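PDB 2VBF: branched-chain alpha-ketoacid decarboxylase from Lactococcus lactis, which probably decarboxylates branched-chain and aromatic alpha-keto acids to aldehydes, using thiamine diphosphate and a magnesium ion. Local coordinates for residues G48-I58 and A90-G98. Residues are numbered along the deposited sequence; the frame is centred on the assembly and turned at random.
Sequences GDYNLQFLDQI and AFLTTFGVG. With TPP (thiamine diphosphate), chain D.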
loop_
_atom_site.group_PDB
_atom_site.type_symbol
_atom_site.label_atom_id
_atom_site.label_comp_id
_atom_site.label_asym_id
_atom_site.label_seq_id
_atom_site.Cartn_x
_atom_site.Cartn_y
_atom_site.Cartn_z
ATOM N N GLY A 48 -16.016 1.714 -1.039
ATOM C CA GLY A 48 -15.963 2.522 -2.240
ATOM C C GLY A 48 -17.280 2.367 -2.959
ATOM O O GLY A 48 -18.035 1.443 -2.674
ATOM N N ASP A 49 -17.581 3.268 -3.881
ATOM C CA ASP A 49 -18.892 3.233 -4.526
ATOM C C ASP A 49 -19.187 1.871 -5.194
ATOM O O ASP A 49 -20.330 1.439 -5.223
ATOM C CB ASP A 49 -19.118 4.438 -5.468
ATOM C CG ASP A 49 -18.306 4.369 -6.747
ATOM O OD1 ASP A 49 -17.103 4.045 -6.695
ATOM O OD2 ASP A 49 -18.874 4.660 -7.822
ATOM N N TYR A 50 -18.145 1.174 -5.655
ATOM C CA TYR A 50 -18.307 -0.132 -6.302
ATOM C C TYR A 50 -18.571 -1.277 -5.308
ATOM O O TYR A 50 -18.747 -2.426 -5.740
ATOM C CB TYR A 50 -17.063 -0.467 -7.141
ATOM C CG TYR A 50 -16.722 0.523 -8.248
ATOM C CD1 TYR A 50 -17.717 1.125 -9.010
ATOM C CD2 TYR A 50 -15.388 0.841 -8.551
ATOM C CE1 TYR A 50 -17.401 2.012 -10.043
ATOM C CE2 TYR A 50 -15.074 1.733 -9.554
ATOM C CZ TYR A 50 -16.083 2.316 -10.306
ATOM O OH TYR A 50 -15.762 3.189 -11.330
ATOM N N ASN A 51 -18.588 -1.012 -4.001
ATOM C CA ASN A 51 -18.920 -2.072 -3.038
ATOM C C ASN A 51 -19.963 -1.734 -1.961
ATOM O O ASN A 51 -20.185 -2.537 -1.061
ATOM C CB ASN A 51 -17.646 -2.669 -2.415
ATOM C CG ASN A 51 -16.934 -1.730 -1.470
ATOM O OD1 ASN A 51 -17.557 -0.887 -0.826
ATOM N ND2 ASN A 51 -15.617 -1.916 -1.329
ATOM N N LEU A 52 -20.602 -0.563 -2.056
ATOM C CA LEU A 52 -21.477 -0.101 -0.975
ATOM C C LEU A 52 -22.737 -0.950 -0.820
ATOM O O LEU A 52 -23.159 -1.206 0.298
ATOM C CB LEU A 52 -21.846 1.375 -1.150
ATOM C CG LEU A 52 -20.676 2.365 -1.107
ATOM C CD1 LEU A 52 -21.191 3.798 -1.257
ATOM C CD2 LEU A 52 -19.820 2.242 0.154
ATOM N N GLN A 53 -23.317 -1.402 -1.933
ATOM C CA GLN A 53 -24.530 -2.221 -1.891
ATOM C C GLN A 53 -24.237 -3.566 -1.200
ATOM O O GLN A 53 -25.014 -4.033 -0.368
ATOM C CB GLN A 53 -25.084 -2.425 -3.309
ATOM C CG GLN A 53 -25.763 -1.191 -3.951
ATOM C CD GLN A 53 -24.780 -0.112 -4.397
ATOM O OE1 GLN A 53 -23.891 0.274 -3.643
ATOM N NE2 GLN A 53 -24.940 0.380 -5.621
ATOM N N PHE A 54 -23.106 -4.184 -1.541
ATOM C CA PHE A 54 -22.685 -5.412 -0.882
ATOM C C PHE A 54 -22.386 -5.136 0.594
ATOM O O PHE A 54 -22.714 -5.942 1.453
ATOM C CB PHE A 54 -21.474 -6.029 -1.595
ATOM C CG PHE A 54 -20.948 -7.285 -0.940
ATOM C CD1 PHE A 54 -21.760 -8.403 -0.778
ATOM C CD2 PHE A 54 -19.634 -7.351 -0.485
ATOM C CE1 PHE A 54 -21.278 -9.544 -0.174
ATOM C CE2 PHE A 54 -19.151 -8.485 0.116
ATOM C CZ PHE A 54 -19.964 -9.591 0.277
ATOM N N LEU A 55 -21.761 -3.993 0.889
ATOM C CA LEU A 55 -21.527 -3.581 2.278
ATOM C C LEU A 55 -22.817 -3.556 3.101
ATOM O O LEU A 55 -22.830 -4.036 4.239
ATOM C CB LEU A 55 -20.816 -2.220 2.368
ATOM C CG LEU A 55 -19.349 -2.281 2.779
ATOM C CD1 LEU A 55 -18.705 -0.901 2.646
ATOM C CD2 LEU A 55 -19.196 -2.831 4.181
ATOM N N ASP A 56 -23.898 -3.047 2.514
ATOM C CA ASP A 56 -25.193 -3.028 3.202
ATOM C C ASP A 56 -25.544 -4.437 3.666
ATOM O O ASP A 56 -26.067 -4.620 4.758
ATOM C CB ASP A 56 -26.304 -2.527 2.281
ATOM C CG ASP A 56 -26.197 -1.046 1.967
ATOM O OD1 ASP A 56 -25.598 -0.286 2.757
ATOM O OD2 ASP A 56 -26.738 -0.648 0.917
ATOM N N GLN A 57 -25.252 -5.427 2.821
ATOM C CA GLN A 57 -25.568 -6.827 3.137
ATOM C C GLN A 57 -24.741 -7.345 4.293
ATOM O O GLN A 57 -25.238 -8.120 5.120
ATOM C CB GLN A 57 -25.395 -7.718 1.896
ATOM C CG GLN A 57 -26.291 -7.290 0.747
ATOM C CD GLN A 57 -26.128 -8.142 -0.491
ATOM O OE1 GLN A 57 -25.075 -8.128 -1.131
ATOM N NE2 GLN A 57 -27.187 -8.846 -0.873
ATOM N N ILE A 58 -23.478 -6.921 4.354
ATOM C CA ILE A 58 -22.608 -7.274 5.467
ATOM C C ILE A 58 -23.130 -6.660 6.762
ATOM O O ILE A 58 -23.170 -7.336 7.785
ATOM C CB ILE A 58 -21.151 -6.791 5.268
ATOM C CG1 ILE A 58 -20.536 -7.447 4.025
ATOM C CG2 ILE A 58 -20.326 -7.101 6.526
ATOM C CD1 ILE A 58 -19.126 -6.948 3.654
ATOM N N ALA A 90 -11.566 -12.804 5.541
ATOM C CA ALA A 90 -12.003 -12.051 4.368
ATOM C C ALA A 90 -11.850 -10.543 4.547
ATOM O O ALA A 90 -12.030 -9.986 5.647
ATOM C CB ALA A 90 -13.463 -12.400 4.009
ATOM N N PHE A 91 -11.479 -9.882 3.455
ATOM C CA PHE A 91 -11.550 -8.420 3.411
ATOM C C PHE A 91 -12.096 -7.952 2.059
ATOM O O PHE A 91 -12.073 -8.692 1.084
ATOM C CB PHE A 91 -10.221 -7.756 3.793
ATOM C CG PHE A 91 -9.129 -7.869 2.757
ATOM C CD1 PHE A 91 -8.815 -6.790 1.938
ATOM C CD2 PHE A 91 -8.373 -9.029 2.651
ATOM C CE1 PHE A 91 -7.809 -6.888 0.989
ATOM C CE2 PHE A 91 -7.350 -9.131 1.715
ATOM C CZ PHE A 91 -7.069 -8.056 0.884
ATOM N N LEU A 92 -12.637 -6.739 2.066
ATOM C CA LEU A 92 -13.363 -6.157 0.953
ATOM C C LEU A 92 -12.679 -4.876 0.506
ATOM O O LEU A 92 -12.426 -3.982 1.331
ATOM C CB LEU A 92 -14.794 -5.832 1.402
ATOM C CG LEU A 92 -15.717 -5.113 0.418
ATOM C CD1 LEU A 92 -15.978 -5.936 -0.839
ATOM C CD2 LEU A 92 -17.040 -4.698 1.111
ATOM N N THR A 93 -12.429 -4.751 -0.796
ATOM C CA THR A 93 -11.848 -3.525 -1.345
ATOM C C THR A 93 -12.654 -3.075 -2.544
ATOM O O THR A 93 -13.577 -3.769 -2.977
ATOM C CB THR A 93 -10.383 -3.744 -1.768
ATOM O OG1 THR A 93 -10.325 -4.752 -2.787
ATOM C CG2 THR A 93 -9.534 -4.167 -0.579
ATOM N N THR A 94 -12.295 -1.913 -3.077
ATOM C CA THR A 94 -12.893 -1.411 -4.298
ATOM C C THR A 94 -11.911 -1.604 -5.466
ATOM O O THR A 94 -10.694 -1.608 -5.298
ATOM C CB THR A 94 -13.325 0.045 -4.106
ATOM O OG1 THR A 94 -14.293 0.408 -5.106
ATOM C CG2 THR A 94 -12.116 0.962 -4.121
ATOM N N PHE A 95 -12.487 -1.813 -6.646
ATOM C CA PHE A 95 -11.775 -2.004 -7.901
ATOM C C PHE A 95 -10.582 -1.057 -8.107
ATOM O O PHE A 95 -10.693 0.152 -7.848
ATOM C CB PHE A 95 -12.773 -1.778 -9.045
ATOM C CG PHE A 95 -12.273 -2.201 -10.381
ATOM C CD1 PHE A 95 -12.234 -3.543 -10.717
ATOM C CD2 PHE A 95 -11.867 -1.273 -11.318
ATOM C CE1 PHE A 95 -11.785 -3.949 -11.943
ATOM C CE2 PHE A 95 -11.406 -1.681 -12.566
ATOM C CZ PHE A 95 -11.366 -3.025 -12.870
ATOM N N GLY A 96 -9.457 -1.616 -8.559
ATOM C CA GLY A 96 -8.272 -0.840 -8.894
ATOM C C GLY A 96 -7.536 -0.275 -7.695
ATOM O O GLY A 96 -6.542 -0.839 -7.230
ATOM N N VAL A 97 -8.028 0.845 -7.188
ATOM C CA VAL A 97 -7.323 1.565 -6.114
ATOM C C VAL A 97 -7.301 0.806 -4.773
ATOM O O VAL A 97 -6.305 0.844 -4.049
ATOM C CB VAL A 97 -7.890 2.986 -5.900
ATOM C CG1 VAL A 97 -7.771 3.813 -7.161
ATOM C CG2 VAL A 97 -9.355 2.917 -5.424
ATOM N N GLY A 98 -8.382 0.108 -4.446
ATOM C CA GLY A 98 -8.450 -0.670 -3.211
ATOM C C GLY A 98 -7.615 -1.936 -3.325
ATOM O O GLY A 98 -6.691 -2.198 -2.521
HETATM N "N1'" TPP D . -10.092 3.630 -1.257
HETATM C "C2'" TPP D . -9.198 4.275 -2.083
HETATM C CM2 TPP D . -7.741 3.946 -1.997
HETATM N "N3'" TPP D . -9.666 5.198 -2.972
HETATM C "C4'" TPP D . -11.014 5.501 -3.047
HETATM N "N4'" TPP D . -11.388 6.383 -3.966
HETATM C "C5'" TPP D . -11.930 4.868 -2.195
HETATM C "C6'" TPP D . -11.443 3.927 -1.292
HETATM C "C7'" TPP D . -13.422 5.210 -2.245
HETATM N N3 TPP D . -13.713 6.570 -1.773
HETATM C C2 TPP D . -13.865 7.700 -2.572
HETATM S S1 TPP D . -14.183 9.087 -1.799
HETATM C C5 TPP D . -14.154 8.293 -0.394
HETATM C C4 TPP D . -13.901 6.921 -0.477
HETATM C CM4 TPP D . -13.830 5.963 0.685
HETATM C C6 TPP D . -14.430 9.105 0.842
HETATM C C7 TPP D . -13.399 10.193 1.124
HETATM O O7 TPP D . -13.797 10.755 2.364
HETATM P PA TPP D . -13.230 12.167 2.898
HETATM O O1A TPP D . -11.734 12.161 2.618
HETATM O O2A TPP D . -13.552 12.244 4.370
HETATM O O3A TPP D . -13.923 13.266 1.968
HETATM P PB TPP D . -15.297 14.090 2.240
HETATM O O1B TPP D . -16.190 13.764 1.081
HETATM O O2B TPP D . -14.923 15.540 2.276
HETATM O O3B TPP D . -15.846 13.652 3.570
HETATM O O HOH W 1 -14.850 3.055 -5.318
#
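A buried amide, that of Asn51, ties the loop before helix 52-60 to the end of strand 89-94. Its ND2 reaches the Thr93 carbonyl in the one direct hydrogen bond between the segments, weak at 3.2 Å (Asn51 ND2 to Thr93 O) but nearly straight at 163°; a second weak bond runs from ND2 to Val46 O. Chi1 of 70° sets CG between the backbone N and carbonyl carbon, folding the amide back so that Asn51 OD1 accepts Gly48 N at 3.0 Å, from above the carbonyl plane. Leu92 packs against the same amide: its CG lies 3.6 Å from Asn51 ND2, CD2 packs on Leu55 CG (3.7 Å) and Ile58 CD1, and CD1 meets the edge of the Phe54 ring at CD2 (3.9 Å). An alanine in place of Asn51 would probably leave Gly48 N and Thr93 O without this shared partner and open a gap beside Leu92 CG. Beyond the amide, Tyr50 CD2 rests against Phe95 CB, while the Tyr50 ring stacks with His135 and its hydroxyl bonds His135 O. A water bridges Asp49 OD1 (2.8 Å), to which it donates, and Thr94 OG1. Thiamine diphosphate lies alongside, with Val97 CG2 3.4 Å from its N3'; Ser454 and Thr402 of the second subunit also bind it, as expected of a cofactor held at a dimer interface in this family. Apolar packing thus joins helix to strand, whereas amide and water bonds link the loop at Gly48-Asn51 to the strand end at Thr93 and Thr94, consistent with a polar network that helps hold the Gly48 backbone beside C7', the cofactor's methylene bridge.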